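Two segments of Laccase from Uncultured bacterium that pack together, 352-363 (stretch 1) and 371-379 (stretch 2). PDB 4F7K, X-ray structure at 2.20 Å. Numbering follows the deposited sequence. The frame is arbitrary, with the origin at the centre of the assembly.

Stretch 1, residues 352-363: GIHLHGHHFFEV
Stretch 2 371-379: ALRDTTLVD

Two antiparallel ladders, both extended in backbone conformation, join the stretches and bury 891 Å² between them. Strand 352-355 runs against 375-378 at 150°, and strand 360-363 against 371-373 at 139°; the loop 356-359, with Gly357 at positive phi (78/-2), carries the chain from one ladder to the other.

Each ladder has one hydrogen-bonded pair. Ile353 N donates to Thr376 O (2.9 Å) and Thr376 N to Ile353 O (2.8 Å); Phe360 N donates to Arg373 O and Arg373 N to Phe360 O, both 2.8 Å. Glu362 N extends the second ladder to Ala371 O (2.7 Å). Gly352 faces Leu377, His354 faces Thr375 and Phe361 faces Leu372 as non-hydrogen-bonded pairs, with CA-CA distances of 4.7, 4.5 and 4.2 Å.

Between the ladders, Asp374 (phi/psi -116/-6) leaves strand geometry, and its carbonyl is claimed by a side chain: His354, chi1 t, donates from ND1 to Asp374 O at 2.8 Å, in the ring plane. Leu355 N adds a weak bond to the same Asp374 O (3.5 Å). The backbone of Asp374 sets its CB over one face of the His359 ring, 3.5 Å from the centroid; chi1 is p, and Thr375 OG1 donates to Asp374 OD1 (2.8 Å).

On the face bearing Ile353, Phe360, Arg373 and Thr376, Glu362 reaches in with chi1 m and chi2 t. Its OE2 accepts from Thr376 OG1 (2.6 Å), satisfying a buried hydroxyl, whereas a water donates to Glu362 OE1 (2.6 Å) and weakly accepts from Arg373 NH2 (3.5 Å). Phe360, chi1 p, fills the space beside them, its CZ 3.6 Å from Thr376 CG2; threonine thus offers both a donor and a methyl. On the other face, Leu372 (t, p) sets CD1 over the Phe361 ring (chi1 m), 3.9 Å from its centroid, an apolar match.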

# COMPACT_ATOMS: atom_id res chain seq x y z
N GLY A 352 3.84 -10.20 -7.16
CA GLY A 352 3.16 -9.58 -6.05
C GLY A 352 1.77 -10.21 -5.91
O GLY A 352 1.06 -10.39 -6.90
N ILE A 353 1.37 -10.55 -4.71
CA ILE A 353 0.09 -11.25 -4.51
C ILE A 353 -0.79 -10.48 -3.56
O ILE A 353 -0.42 -10.27 -2.42
CB ILE A 353 0.35 -12.63 -3.87
CG1 ILE A 353 1.42 -13.40 -4.68
CG2 ILE A 353 -0.97 -13.42 -3.64
CD1 ILE A 353 0.85 -14.29 -5.82
N HIS A 354 -1.98 -10.09 -4.02
CA HIS A 354 -2.88 -9.33 -3.16
C HIS A 354 -4.28 -9.98 -3.05
O HIS A 354 -4.94 -10.23 -4.06
CB HIS A 354 -2.93 -7.88 -3.64
CG HIS A 354 -3.96 -7.03 -2.96
ND1 HIS A 354 -4.13 -7.01 -1.59
CD2 HIS A 354 -4.87 -6.16 -3.46
CE1 HIS A 354 -5.11 -6.17 -1.28
NE2 HIS A 354 -5.57 -5.65 -2.40
N LEU A 355 -4.72 -10.27 -1.82
CA LEU A 355 -6.01 -10.90 -1.57
C LEU A 355 -7.02 -9.89 -1.07
O LEU A 355 -6.77 -9.20 -0.08
CB LEU A 355 -5.90 -12.05 -0.54
CG LEU A 355 -7.25 -12.69 -0.20
CD1 LEU A 355 -7.83 -13.43 -1.45
CD2 LEU A 355 -7.16 -13.60 1.00
N HIS A 356 -8.14 -9.80 -1.78
CA HIS A 356 -9.12 -8.75 -1.51
C HIS A 356 -10.00 -9.12 -0.29
O HIS A 356 -10.33 -10.29 -0.08
CB HIS A 356 -10.00 -8.48 -2.75
CG HIS A 356 -9.31 -7.67 -3.82
ND1 HIS A 356 -9.96 -6.70 -4.56
CD2 HIS A 356 -8.03 -7.68 -4.27
CE1 HIS A 356 -9.12 -6.17 -5.43
NE2 HIS A 356 -7.95 -6.74 -5.27
N GLY A 357 -10.32 -8.11 0.51
CA GLY A 357 -11.31 -8.22 1.56
C GLY A 357 -10.86 -8.92 2.83
O GLY A 357 -11.60 -8.96 3.76
N HIS A 358 -9.63 -9.41 2.86
CA HIS A 358 -9.07 -10.19 3.95
C HIS A 358 -7.61 -9.84 4.11
O HIS A 358 -6.95 -9.42 3.14
CB HIS A 358 -9.16 -11.68 3.58
CG HIS A 358 -10.56 -12.16 3.46
ND1 HIS A 358 -11.34 -11.88 2.35
CD2 HIS A 358 -11.36 -12.81 4.34
CE1 HIS A 358 -12.55 -12.38 2.55
NE2 HIS A 358 -12.58 -12.96 3.74
N HIS A 359 -7.13 -9.97 5.35
CA HIS A 359 -5.70 -10.09 5.64
C HIS A 359 -5.37 -11.57 5.85
O HIS A 359 -6.25 -12.38 6.09
CB HIS A 359 -5.31 -9.27 6.86
CG HIS A 359 -5.02 -7.82 6.56
ND1 HIS A 359 -5.99 -6.93 6.16
CD2 HIS A 359 -3.87 -7.12 6.63
CE1 HIS A 359 -5.44 -5.74 5.97
NE2 HIS A 359 -4.16 -5.83 6.25
N PHE A 360 -4.09 -11.91 5.73
CA PHE A 360 -3.65 -13.29 5.86
C PHE A 360 -2.27 -13.35 6.49
O PHE A 360 -1.50 -12.37 6.41
CB PHE A 360 -3.59 -13.96 4.49
CG PHE A 360 -2.71 -13.24 3.50
CD1 PHE A 360 -1.33 -13.41 3.52
CD2 PHE A 360 -3.27 -12.37 2.56
CE1 PHE A 360 -0.51 -12.74 2.60
CE2 PHE A 360 -2.45 -11.69 1.65
CZ PHE A 360 -1.06 -11.88 1.68
N PHE A 361 -1.95 -14.50 7.10
CA PHE A 361 -0.60 -14.75 7.62
C PHE A 361 0.36 -15.35 6.58
O PHE A 361 0.02 -16.32 5.90
CB PHE A 361 -0.66 -15.70 8.82
CG PHE A 361 -1.38 -15.15 10.02
CD1 PHE A 361 -0.71 -14.34 10.94
CD2 PHE A 361 -2.71 -15.49 10.26
CE1 PHE A 361 -1.37 -13.86 12.07
CE2 PHE A 361 -3.38 -15.01 11.38
CZ PHE A 361 -2.72 -14.19 12.29
N GLU A 362 1.57 -14.80 6.49
CA GLU A 362 2.64 -15.52 5.81
C GLU A 362 3.15 -16.61 6.78
O GLU A 362 3.11 -16.43 8.00
CB GLU A 362 3.79 -14.60 5.35
CG GLU A 362 3.39 -13.40 4.39
CD GLU A 362 4.50 -12.37 4.21
OE1 GLU A 362 5.31 -12.20 5.12
OE2 GLU A 362 4.55 -11.67 3.16
N VAL A 363 3.57 -17.74 6.22
CA VAL A 363 4.04 -18.88 7.03
C VAL A 363 5.55 -18.96 6.92
O VAL A 363 6.10 -19.01 5.82
CB VAL A 363 3.34 -20.19 6.61
CG1 VAL A 363 3.97 -21.41 7.30
CG2 VAL A 363 1.87 -20.12 6.94
N ALA A 371 4.25 -12.74 9.58
CA ALA A 371 3.59 -11.46 9.29
C ALA A 371 2.16 -11.66 8.81
O ALA A 371 1.87 -12.57 8.03
CB ALA A 371 4.39 -10.65 8.25
N LEU A 372 1.28 -10.83 9.35
CA LEU A 372 -0.08 -10.74 8.91
C LEU A 372 -0.09 -9.56 7.97
O LEU A 372 0.31 -8.44 8.34
CB LEU A 372 -1.01 -10.52 10.11
CG LEU A 372 -2.47 -10.25 9.77
CD1 LEU A 372 -3.16 -11.47 9.25
CD2 LEU A 372 -3.21 -9.76 11.01
N ARG A 373 -0.51 -9.82 6.74
CA ARG A 373 -0.32 -8.92 5.61
C ARG A 373 -1.62 -8.87 4.82
O ARG A 373 -2.49 -9.70 5.03
CB ARG A 373 0.76 -9.51 4.67
CG ARG A 373 2.22 -9.36 5.13
CD ARG A 373 2.76 -8.00 4.59
NE ARG A 373 4.17 -7.85 4.86
CZ ARG A 373 4.84 -6.71 4.85
NH1 ARG A 373 4.25 -5.53 4.58
NH2 ARG A 373 6.14 -6.77 5.14
N ASP A 374 -1.75 -7.93 3.89
CA ASP A 374 -2.81 -8.05 2.90
C ASP A 374 -2.19 -8.21 1.49
O ASP A 374 -2.91 -8.48 0.52
CB ASP A 374 -3.86 -6.91 3.01
CG ASP A 374 -3.26 -5.51 2.84
OD1 ASP A 374 -2.43 -5.32 1.90
OD2 ASP A 374 -3.64 -4.59 3.63
N THR A 375 -0.86 -8.09 1.41
CA THR A 375 -0.14 -8.16 0.16
C THR A 375 1.17 -8.86 0.44
O THR A 375 1.88 -8.48 1.38
CB THR A 375 0.23 -6.72 -0.35
OG1 THR A 375 -0.94 -5.91 -0.39
CG2 THR A 375 0.89 -6.74 -1.73
N THR A 376 1.52 -9.83 -0.38
CA THR A 376 2.75 -10.54 -0.17
C THR A 376 3.58 -10.65 -1.45
O THR A 376 3.16 -10.16 -2.50
CB THR A 376 2.51 -11.91 0.49
OG1 THR A 376 3.77 -12.47 0.83
CG2 THR A 376 1.70 -12.85 -0.41
N LEU A 377 4.77 -11.21 -1.34
CA LEU A 377 5.67 -11.29 -2.48
C LEU A 377 6.25 -12.67 -2.54
O LEU A 377 6.77 -13.15 -1.54
CB LEU A 377 6.83 -10.27 -2.41
CG LEU A 377 7.70 -10.42 -3.69
CD1 LEU A 377 7.39 -9.35 -4.73
CD2 LEU A 377 9.21 -10.53 -3.39
N VAL A 378 6.14 -13.31 -3.69
CA VAL A 378 6.74 -14.63 -3.87
C VAL A 378 7.80 -14.56 -4.94
O VAL A 378 7.50 -14.40 -6.13
CB VAL A 378 5.70 -15.70 -4.24
CG1 VAL A 378 6.37 -17.09 -4.35
CG2 VAL A 378 4.58 -15.73 -3.20
N ASP A 379 9.05 -14.68 -4.51
CA ASP A 379 10.15 -14.61 -5.44
C ASP A 379 10.16 -15.75 -6.44
O ASP A 379 9.50 -16.78 -6.25
CB ASP A 379 11.48 -14.47 -4.72
CG ASP A 379 12.40 -13.44 -5.40
OD1 ASP A 379 12.66 -13.55 -6.65
OD2 ASP A 379 12.83 -12.51 -4.68
O HOH W 1 6.76 -10.10 5.80